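Local coordinates for protein catechol 1,2-dioxygenase (PDB 1DMH) that catalyses the iron(III)-dependent intradiol cleavage of catechol by dioxygen to cis,cis-muconate, the first step of its branch of the beta-ketoadipate pathway, at residues P108-G113 with E154-N159; Y164-P169 with Q173-M178; G188-R193 with I225-S230. All blocks are in the same frame, centred on the assembly; numbering follows the deposited sequence.

Contact 1. Residues P108-G113 with E154-N159; sequences PLYVAG and EIWHAN. With MCT (4-methylcatechol), chain D.
The indole of Trp-156 takes the edge of the Tyr-110 ring on one face in a T-shaped arrangement: the Tyr-110 ring and the six-membered ring of Trp-156 have centroids 5.0 Å apart and planes inclined at 66°. The atom pressed against that face is Tyr-110 CD1, displaced toward the rim of the six-membered ring. Over the five-membered part of the same face comes backbone rather than ring, since Tyr-110 CA lies 4.1 Å from the Trp-156 five-membered-ring centroid in a CH-pi contact. The opposite indole face is stacked on the imidazole of His-226, an iron ligand. At the indole edge, in plane, a water accepts from Trp-156 NE1 at 3.1 Å and from the backbone N of Leu-109 at 2.9 Å, so the pyrrole nitrogen is satisfied through a bridge to the loop.

Trp-156 belongs to strand 152-157 of the mixed beta-sheet core of the intradiol dioxygenases, whereas 108-113 is mostly loop, passing into the short strand 111-112 that pairs in parallel with 309-310. The two backbones stay apart, with Tyr-110 CA and Trp-156 CA 7.2 Å from each other, and the interval is filled mainly by the Tyr-110, Trp-156 and Glu-154 side chains, with Tyr-110 CA on the indole.

With CG anti to the backbone N (chi1 174°), the Tyr-110 ring crosses the indole at about a right angle and its hydroxyl reaches Glu-154. There Tyr-110 OH donates to the syn lone pair of Glu-154 OE1 at a short 2.5 Å, close to the plane of the phenol ring; the carboxylate is turned 67° from it. Toward the substrate, Leu-109 CD1 lies 3.6 Å from O4 of 4-methylcatechol, and Pro-108 CD lies 3.7 Å from its C1, both forming part of the pocket wall.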
# COMPACT_ATOMS: atom_id res chain seq x y z
N PRO A 108 0.93 -4.93 -15.89
CA PRO A 108 2.15 -4.29 -15.38
C PRO A 108 3.51 -4.77 -15.92
O PRO A 108 4.56 -4.38 -15.38
CB PRO A 108 2.01 -4.54 -13.88
CG PRO A 108 1.55 -6.03 -13.90
CD PRO A 108 0.52 -6.07 -15.02
N LEU A 109 3.51 -5.56 -16.99
CA LEU A 109 4.75 -6.15 -17.48
C LEU A 109 5.36 -5.65 -18.77
O LEU A 109 6.20 -6.35 -19.36
CB LEU A 109 4.56 -7.67 -17.57
CG LEU A 109 3.93 -8.20 -16.28
CD1 LEU A 109 3.43 -9.63 -16.44
CD2 LEU A 109 4.93 -8.08 -15.17
N TYR A 110 4.95 -4.47 -19.24
CA TYR A 110 5.55 -3.90 -20.43
C TYR A 110 6.98 -3.46 -20.08
O TYR A 110 7.25 -3.05 -18.95
CB TYR A 110 4.78 -2.66 -20.88
CG TYR A 110 5.44 -1.94 -22.04
CD1 TYR A 110 5.45 -2.49 -23.32
CD2 TYR A 110 6.07 -0.70 -21.84
CE1 TYR A 110 6.05 -1.83 -24.38
CE2 TYR A 110 6.68 -0.02 -22.91
CZ TYR A 110 6.67 -0.59 -24.16
OH TYR A 110 7.23 0.09 -25.21
N VAL A 111 7.89 -3.58 -21.04
CA VAL A 111 9.28 -3.15 -20.83
C VAL A 111 9.65 -2.34 -22.07
O VAL A 111 9.46 -2.81 -23.20
CB VAL A 111 10.28 -4.33 -20.73
CG1 VAL A 111 11.69 -3.76 -20.57
CG2 VAL A 111 9.94 -5.25 -19.54
N ALA A 112 10.16 -1.13 -21.86
CA ALA A 112 10.51 -0.28 -22.98
C ALA A 112 11.91 -0.59 -23.54
O ALA A 112 12.79 -1.02 -22.79
CB ALA A 112 10.43 1.18 -22.55
N GLY A 113 12.07 -0.41 -24.85
CA GLY A 113 13.36 -0.62 -25.51
C GLY A 113 13.63 -1.93 -26.25
O GLY A 113 14.78 -2.29 -26.47
N GLU A 154 3.86 -3.18 -31.10
CA GLU A 154 4.67 -3.71 -30.02
C GLU A 154 3.97 -4.92 -29.40
O GLU A 154 2.82 -4.82 -28.98
CB GLU A 154 4.91 -2.66 -28.95
CG GLU A 154 5.61 -1.45 -29.51
CD GLU A 154 5.92 -0.43 -28.44
OE1 GLU A 154 6.71 -0.73 -27.53
OE2 GLU A 154 5.35 0.68 -28.52
N ILE A 155 4.68 -6.04 -29.34
CA ILE A 155 4.14 -7.29 -28.82
C ILE A 155 4.99 -7.86 -27.70
O ILE A 155 6.22 -7.84 -27.77
CB ILE A 155 4.07 -8.33 -29.95
CG1 ILE A 155 3.34 -7.72 -31.16
CG2 ILE A 155 3.36 -9.60 -29.47
CD1 ILE A 155 3.10 -8.69 -32.27
N TRP A 156 4.36 -8.36 -26.65
CA TRP A 156 5.11 -8.98 -25.58
C TRP A 156 4.22 -10.05 -25.01
O TRP A 156 3.00 -9.89 -25.00
CB TRP A 156 5.60 -7.94 -24.53
CG TRP A 156 4.58 -7.23 -23.63
CD1 TRP A 156 4.32 -7.50 -22.32
CD2 TRP A 156 3.77 -6.10 -23.98
NE1 TRP A 156 3.38 -6.61 -21.82
CE2 TRP A 156 3.03 -5.74 -22.82
CE3 TRP A 156 3.59 -5.35 -25.16
CZ2 TRP A 156 2.13 -4.67 -22.81
CZ3 TRP A 156 2.68 -4.29 -25.15
CH2 TRP A 156 1.97 -3.96 -23.97
N HIS A 157 4.81 -11.16 -24.56
CA HIS A 157 4.02 -12.26 -24.01
C HIS A 157 4.88 -13.19 -23.17
O HIS A 157 6.10 -13.06 -23.13
CB HIS A 157 3.32 -13.02 -25.14
CG HIS A 157 4.26 -13.77 -26.05
ND1 HIS A 157 4.75 -15.03 -25.74
CD2 HIS A 157 4.77 -13.45 -27.26
CE1 HIS A 157 5.53 -15.44 -26.73
NE2 HIS A 157 5.56 -14.51 -27.66
N ALA A 158 4.23 -14.14 -22.49
CA ALA A 158 4.91 -15.09 -21.62
C ALA A 158 5.36 -16.37 -22.33
O ALA A 158 4.97 -16.62 -23.47
CB ALA A 158 3.98 -15.44 -20.44
N ASN A 159 6.19 -17.17 -21.65
CA ASN A 159 6.63 -18.43 -22.23
C ASN A 159 5.66 -19.50 -21.76
O ASN A 159 4.61 -19.17 -21.22
CB ASN A 159 8.08 -18.78 -21.83
CG ASN A 159 8.28 -18.91 -20.32
OD1 ASN A 159 7.33 -19.10 -19.56
ND2 ASN A 159 9.55 -18.83 -19.90
C1 MCT D . -1.57 -9.10 -15.18
C2 MCT D . -1.61 -8.68 -16.52
C3 MCT D . -0.86 -9.41 -17.47
O3 MCT D . -0.89 -9.02 -18.78
C4 MCT D . -0.09 -10.51 -17.11
O4 MCT D . 0.61 -11.18 -18.08
C5 MCT D . -0.04 -10.93 -15.81
C6 MCT D . -0.82 -10.18 -14.79
C MCT D . -2.38 -8.32 -14.13
O HOH W 1 1.76 -6.44 -19.18

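Contact 2. Residues Y164-P169 with Q173-M178; sequences YSHFDP and QQAFNM. With FE (Fe (III) ion), chain C; MCT (4-methylcatechol), chain D.
Three hydrogen bonds join Ser-165, His-166 and Asp-168 to the 173-178 segment. Ser-165 OG donates to Asn-177 O at 2.8 Å, in the carbonyl plane and on a lone pair; a water reinforces this link, accepting from Ser-165 N and donating to Asn-177 O. Phe-176 N gives a nearly straight bond (165° at the hydrogen) to His-166 NE2, 2.8 Å away, though it sits tilted out of the imidazole plane. Gln-173, extended beyond CG, brings NE2 to within 2.8 Å of Asp-168 OD2, approaching on the anti side and tilted out of the carboxylate plane, with amide and carboxylate planes 87° apart; Asp-168 OD1 is taken by Thr-170.

The aromatic contact is T-shaped: the edge of His-166 points at the face of Phe-176, ring centroids 5.1 Å apart, with NE2 over the ring centre. Both residues hold the third position of a type II beta turn (Tyr-164 to Phe-167 and Gln-174 to Asn-177), so two turns meet through matching corners.

Metal coordination comes from the first residue of the 164-167 turn, where Tyr-164 OH binds the iron(III) ion at 1.9 Å.

Both segments lie in the connection between strands 152-157 and 179-183; Arg-179 packs against Tyr-164, His-166 and Phe-167, while Val-111 of strand 111-112 touches His-166, Phe-167 and Phe-176.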
# COMPACT_ATOMS: atom_id res chain seq x y z
N TYR A 164 7.50 -13.88 -18.03
CA TYR A 164 7.93 -12.86 -18.97
C TYR A 164 9.39 -12.52 -18.73
O TYR A 164 9.87 -12.62 -17.60
CB TYR A 164 7.15 -11.55 -18.78
CG TYR A 164 5.69 -11.55 -19.18
CD1 TYR A 164 4.70 -12.17 -18.38
CD2 TYR A 164 5.28 -10.91 -20.34
CE1 TYR A 164 3.35 -12.13 -18.76
CE2 TYR A 164 3.97 -10.86 -20.72
CZ TYR A 164 3.01 -11.46 -19.93
OH TYR A 164 1.72 -11.42 -20.36
N SER A 165 10.08 -12.11 -19.79
CA SER A 165 11.47 -11.70 -19.63
C SER A 165 11.44 -10.44 -18.75
O SER A 165 10.46 -9.68 -18.78
CB SER A 165 12.12 -11.42 -21.00
OG SER A 165 11.48 -10.41 -21.75
N HIS A 166 12.50 -10.27 -17.96
CA HIS A 166 12.65 -9.14 -17.04
C HIS A 166 11.80 -9.30 -15.77
O HIS A 166 11.93 -8.51 -14.84
CB HIS A 166 12.35 -7.83 -17.76
CG HIS A 166 13.25 -7.58 -18.93
ND1 HIS A 166 14.59 -7.25 -18.79
CD2 HIS A 166 13.05 -7.74 -20.26
CE1 HIS A 166 15.16 -7.22 -19.98
NE2 HIS A 166 14.26 -7.52 -20.89
N PHE A 167 10.94 -10.31 -15.72
CA PHE A 167 10.11 -10.56 -14.53
C PHE A 167 10.04 -12.06 -14.29
O PHE A 167 9.09 -12.55 -13.68
CB PHE A 167 8.67 -10.04 -14.69
CG PHE A 167 8.59 -8.59 -15.02
CD1 PHE A 167 8.60 -7.64 -14.00
CD2 PHE A 167 8.54 -8.16 -16.34
CE1 PHE A 167 8.56 -6.28 -14.29
CE2 PHE A 167 8.50 -6.79 -16.64
CZ PHE A 167 8.51 -5.85 -15.61
N ASP A 168 11.05 -12.79 -14.76
CA ASP A 168 11.11 -14.23 -14.62
C ASP A 168 11.71 -14.58 -13.27
O ASP A 168 12.90 -14.38 -13.04
CB ASP A 168 11.98 -14.85 -15.71
CG ASP A 168 11.83 -16.35 -15.78
OD1 ASP A 168 11.65 -16.98 -14.71
OD2 ASP A 168 11.91 -16.91 -16.90
N PRO A 169 10.88 -15.14 -12.36
CA PRO A 169 11.30 -15.53 -11.02
C PRO A 169 12.35 -16.63 -10.95
O PRO A 169 13.01 -16.81 -9.93
CB PRO A 169 9.98 -15.97 -10.39
CG PRO A 169 9.25 -16.58 -11.58
CD PRO A 169 9.45 -15.44 -12.56
N GLN A 173 16.04 -14.56 -18.53
CA GLN A 173 15.86 -15.01 -19.88
C GLN A 173 16.71 -13.99 -20.59
O GLN A 173 17.16 -13.02 -19.99
CB GLN A 173 14.41 -14.84 -20.31
CG GLN A 173 13.43 -15.75 -19.64
CD GLN A 173 12.03 -15.56 -20.18
OE1 GLN A 173 11.86 -15.21 -21.35
NE2 GLN A 173 11.03 -15.81 -19.35
N GLN A 174 16.93 -14.21 -21.87
CA GLN A 174 17.71 -13.26 -22.63
C GLN A 174 16.90 -11.97 -22.52
O GLN A 174 15.67 -12.01 -22.46
CB GLN A 174 17.78 -13.73 -24.07
CG GLN A 174 18.66 -12.89 -24.96
CD GLN A 174 18.74 -13.46 -26.36
OE1 GLN A 174 19.08 -14.64 -26.53
NE2 GLN A 174 18.43 -12.64 -27.36
N ALA A 175 17.59 -10.84 -22.46
CA ALA A 175 16.88 -9.56 -22.36
C ALA A 175 15.94 -9.48 -23.55
O ALA A 175 16.28 -9.93 -24.64
CB ALA A 175 17.88 -8.40 -22.38
N PHE A 176 14.76 -8.91 -23.32
CA PHE A 176 13.73 -8.75 -24.36
C PHE A 176 13.25 -10.03 -25.05
O PHE A 176 12.70 -9.97 -26.16
CB PHE A 176 14.16 -7.72 -25.42
CG PHE A 176 14.45 -6.37 -24.86
CD1 PHE A 176 13.41 -5.53 -24.47
CD2 PHE A 176 15.76 -5.95 -24.65
CE1 PHE A 176 13.67 -4.29 -23.87
CE2 PHE A 176 16.04 -4.71 -24.05
CZ PHE A 176 15.00 -3.88 -23.66
N ASN A 177 13.45 -11.18 -24.41
CA ASN A 177 12.98 -12.43 -24.98
C ASN A 177 11.45 -12.28 -25.06
O ASN A 177 10.82 -11.84 -24.09
CB ASN A 177 13.33 -13.61 -24.07
CG ASN A 177 13.03 -14.96 -24.71
OD1 ASN A 177 12.70 -15.93 -24.02
ND2 ASN A 177 13.18 -15.04 -26.03
N MET A 178 10.89 -12.63 -26.22
CA MET A 178 9.45 -12.55 -26.51
C MET A 178 8.88 -11.13 -26.41
O MET A 178 7.72 -10.94 -26.02
CB MET A 178 8.70 -13.52 -25.59
CG MET A 178 9.17 -15.00 -25.76
SD MET A 178 8.40 -16.13 -24.56
CE MET A 178 8.92 -15.32 -23.03
FE FE C . 0.16 -10.51 -19.73
C1 MCT D . -1.57 -9.10 -15.18
C2 MCT D . -1.61 -8.68 -16.52
C3 MCT D . -0.86 -9.41 -17.47
O3 MCT D . -0.89 -9.02 -18.78
C4 MCT D . -0.09 -10.51 -17.11
O4 MCT D . 0.61 -11.18 -18.08
C5 MCT D . -0.04 -10.93 -15.81
C6 MCT D . -0.82 -10.18 -14.79
C MCT D . -2.38 -8.32 -14.13
O HOH W 2 8.45 -11.75 -22.19
O HOH W 3 0.55 -8.94 -17.72

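Contact 3. Residues G188-R193 with I225-S230; sequences GQYRVR and IHYFVS. With FE (Fe (III) ion), chain C; MCT (4-methylcatechol), chain D.
Strand 189-193, carrying Tyr-190, and strand 225-230, carrying Tyr-227, run in roughly opposite directions but are too far apart to be paired: their closest CA atoms, those of Tyr-190 and Val-229, are 11.0 Å apart. The contact is therefore made by side chains alone, and it amounts to the two tyrosines, which point toward each other across a buried interior.

Their side chains cross at about a right angle, with ring planes 83° apart and centroids 6.0 Å from each other, a relation that is neither a stack nor an edge-to-face pair. Tyr-227 OH donates to Tyr-190 OH at 2.8 Å, and the accepting oxygen lies near the plane of the Tyr-227 ring. Carbon contact backs this up, Tyr-227 CE2 lying 3.9 Å from Tyr-190 CZ. Tyr-190 OH is in turn hydrogen-bonded to Phe-288 O, so the two buried hydroxyls form a short chain ending on the backbone of strand 283-291.

This is packing between the two sheet layers of the beta-sandwich core of an intradiol dioxygenase: strand 189-195 pairs with 133-141, whereas 220-230 lies between 152-157 and 237-243. Leu-136 of strand 133-141 touches both tyrosines.

Strand alternation sends the neighbours of Tyr-227 to the other side. There His-226, its CG beside the backbone N and anti to the carbonyl carbon (chi1 -67°), extends its imidazole to the metal, and His-226 NE2 binds the iron(III) ion at 2.1 Å. O3 of 4-methylcatechol, also bound to iron, lies 2.5 Å from His-226 NE2, near the edge of the imidazole. Phe-228, on the same side, meets Tyr-110 edge-to-face.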
# COMPACT_ATOMS: atom_id res chain seq x y z
N GLY A 188 1.06 -2.68 -44.81
CA GLY A 188 0.51 -2.51 -43.47
C GLY A 188 0.49 -3.80 -42.66
O GLY A 188 -0.31 -3.93 -41.72
N GLN A 189 1.37 -4.73 -43.01
CA GLN A 189 1.42 -6.00 -42.31
C GLN A 189 2.57 -6.21 -41.33
O GLN A 189 3.63 -5.58 -41.43
CB GLN A 189 1.40 -7.14 -43.34
CG GLN A 189 0.12 -7.16 -44.17
CD GLN A 189 0.04 -8.36 -45.10
OE1 GLN A 189 0.96 -8.64 -45.87
NE2 GLN A 189 -1.09 -9.07 -45.05
N TYR A 190 2.34 -7.07 -40.35
CA TYR A 190 3.37 -7.42 -39.37
C TYR A 190 3.31 -8.94 -39.30
O TYR A 190 2.27 -9.55 -39.53
CB TYR A 190 3.05 -6.81 -37.99
CG TYR A 190 1.86 -7.43 -37.27
CD1 TYR A 190 0.56 -7.01 -37.53
CD2 TYR A 190 2.04 -8.47 -36.36
CE1 TYR A 190 -0.54 -7.61 -36.91
CE2 TYR A 190 0.95 -9.08 -35.74
CZ TYR A 190 -0.34 -8.64 -36.02
OH TYR A 190 -1.42 -9.25 -35.41
N ARG A 191 4.44 -9.56 -39.03
CA ARG A 191 4.46 -10.99 -38.94
C ARG A 191 5.55 -11.36 -37.97
O ARG A 191 6.66 -10.82 -38.05
CB ARG A 191 4.73 -11.59 -40.31
CG ARG A 191 4.81 -13.10 -40.33
CD ARG A 191 5.12 -13.58 -41.73
NE ARG A 191 5.53 -14.98 -41.78
CZ ARG A 191 4.72 -16.01 -42.01
NH1 ARG A 191 3.42 -15.79 -42.25
NH2 ARG A 191 5.21 -17.26 -42.02
N VAL A 192 5.25 -12.24 -37.03
CA VAL A 192 6.29 -12.64 -36.11
C VAL A 192 6.28 -14.12 -35.93
O VAL A 192 5.26 -14.77 -36.12
CB VAL A 192 6.13 -12.02 -34.70
CG1 VAL A 192 6.26 -10.57 -34.79
CG2 VAL A 192 4.79 -12.39 -34.09
N ARG A 193 7.45 -14.65 -35.60
CA ARG A 193 7.58 -16.05 -35.28
C ARG A 193 7.92 -16.05 -33.77
O ARG A 193 8.86 -15.38 -33.34
CB ARG A 193 8.70 -16.72 -36.09
CG ARG A 193 9.03 -18.08 -35.52
CD ARG A 193 10.06 -18.86 -36.31
NE ARG A 193 10.43 -20.03 -35.53
CZ ARG A 193 11.17 -21.04 -35.97
NH1 ARG A 193 11.62 -21.03 -37.20
NH2 ARG A 193 11.44 -22.06 -35.17
N ILE A 225 -1.59 -12.48 -25.54
CA ILE A 225 -0.49 -11.75 -26.16
C ILE A 225 -0.84 -10.26 -26.13
O ILE A 225 -1.93 -9.87 -26.54
CB ILE A 225 -0.30 -12.21 -27.62
CG1 ILE A 225 0.06 -13.71 -27.63
CG2 ILE A 225 0.79 -11.37 -28.31
CD1 ILE A 225 0.02 -14.35 -29.01
N HIS A 226 0.08 -9.44 -25.63
CA HIS A 226 -0.13 -7.99 -25.51
C HIS A 226 0.26 -7.23 -26.78
O HIS A 226 1.19 -7.63 -27.48
CB HIS A 226 0.73 -7.43 -24.38
CG HIS A 226 0.34 -7.90 -23.02
ND1 HIS A 226 -0.62 -7.26 -22.26
CD2 HIS A 226 0.76 -8.96 -22.29
CE1 HIS A 226 -0.76 -7.90 -21.11
NE2 HIS A 226 0.06 -8.94 -21.11
N TYR A 227 -0.44 -6.13 -27.05
CA TYR A 227 -0.16 -5.26 -28.18
C TYR A 227 -0.21 -3.78 -27.80
O TYR A 227 -1.06 -3.36 -27.00
CB TYR A 227 -1.21 -5.39 -29.29
CG TYR A 227 -1.18 -6.61 -30.16
CD1 TYR A 227 -1.73 -7.82 -29.73
CD2 TYR A 227 -0.65 -6.54 -31.45
CE1 TYR A 227 -1.76 -8.94 -30.57
CE2 TYR A 227 -0.66 -7.64 -32.30
CZ TYR A 227 -1.22 -8.83 -31.86
OH TYR A 227 -1.25 -9.90 -32.72
N PHE A 228 0.70 -3.01 -28.40
CA PHE A 228 0.71 -1.55 -28.37
C PHE A 228 0.79 -1.31 -29.89
O PHE A 228 1.58 -1.96 -30.57
CB PHE A 228 1.97 -0.94 -27.77
CG PHE A 228 1.87 -0.58 -26.33
CD1 PHE A 228 0.65 -0.30 -25.73
CD2 PHE A 228 3.02 -0.48 -25.57
CE1 PHE A 228 0.58 0.06 -24.37
CE2 PHE A 228 2.97 -0.13 -24.22
CZ PHE A 228 1.75 0.15 -23.61
N VAL A 229 -0.07 -0.46 -30.43
CA VAL A 229 0.04 -0.13 -31.83
C VAL A 229 -0.06 1.40 -31.88
O VAL A 229 -0.99 2.00 -31.33
CB VAL A 229 -1.10 -0.73 -32.70
CG1 VAL A 229 -0.86 -0.40 -34.19
CG2 VAL A 229 -1.16 -2.24 -32.51
N SER A 230 0.94 2.03 -32.48
CA SER A 230 0.91 3.48 -32.64
C SER A 230 1.27 3.87 -34.08
O SER A 230 1.96 3.12 -34.80
CB SER A 230 1.84 4.17 -31.62
OG SER A 230 3.17 3.73 -31.73
FE FE C . 0.16 -10.51 -19.73
C1 MCT D . -1.57 -9.10 -15.18
C2 MCT D . -1.61 -8.68 -16.52
C3 MCT D . -0.86 -9.41 -17.47
O3 MCT D . -0.89 -9.02 -18.78
C4 MCT D . -0.09 -10.51 -17.11
O4 MCT D . 0.61 -11.18 -18.08
C5 MCT D . -0.04 -10.93 -15.81
C6 MCT D . -0.82 -10.18 -14.79
C MCT D . -2.38 -8.32 -14.13
O HOH W 3 0.55 -8.94 -17.72

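In the fold
All three contacts have a residue at the iron(III)-catecholate site, although the tyrosine pair of contact 3 lies on the far side of its strand. Contacts 1 and 3 (centres about 12 Å apart) share neighbouring strands of one sheet: Trp-156 O to His-226 N (3.0 Å) and Glu-154 N to Phe-228 O (2.6 Å) are probable hydrogen bonds. Contact 2, centred about 9 Å from contact 1, touches it where Leu-109 CD1 meets Tyr-164 CE1 at 3.4 Å. Contacts 2 and 3 lie about 19 Å apart by centres, yet each supplies one iron ligand, with Tyr-164 OH 3.1 Å from His-226 NE2. His-224 is the third protein ligand; Tyr-200, also iron-binding, is not a ligand here but lines the pocket.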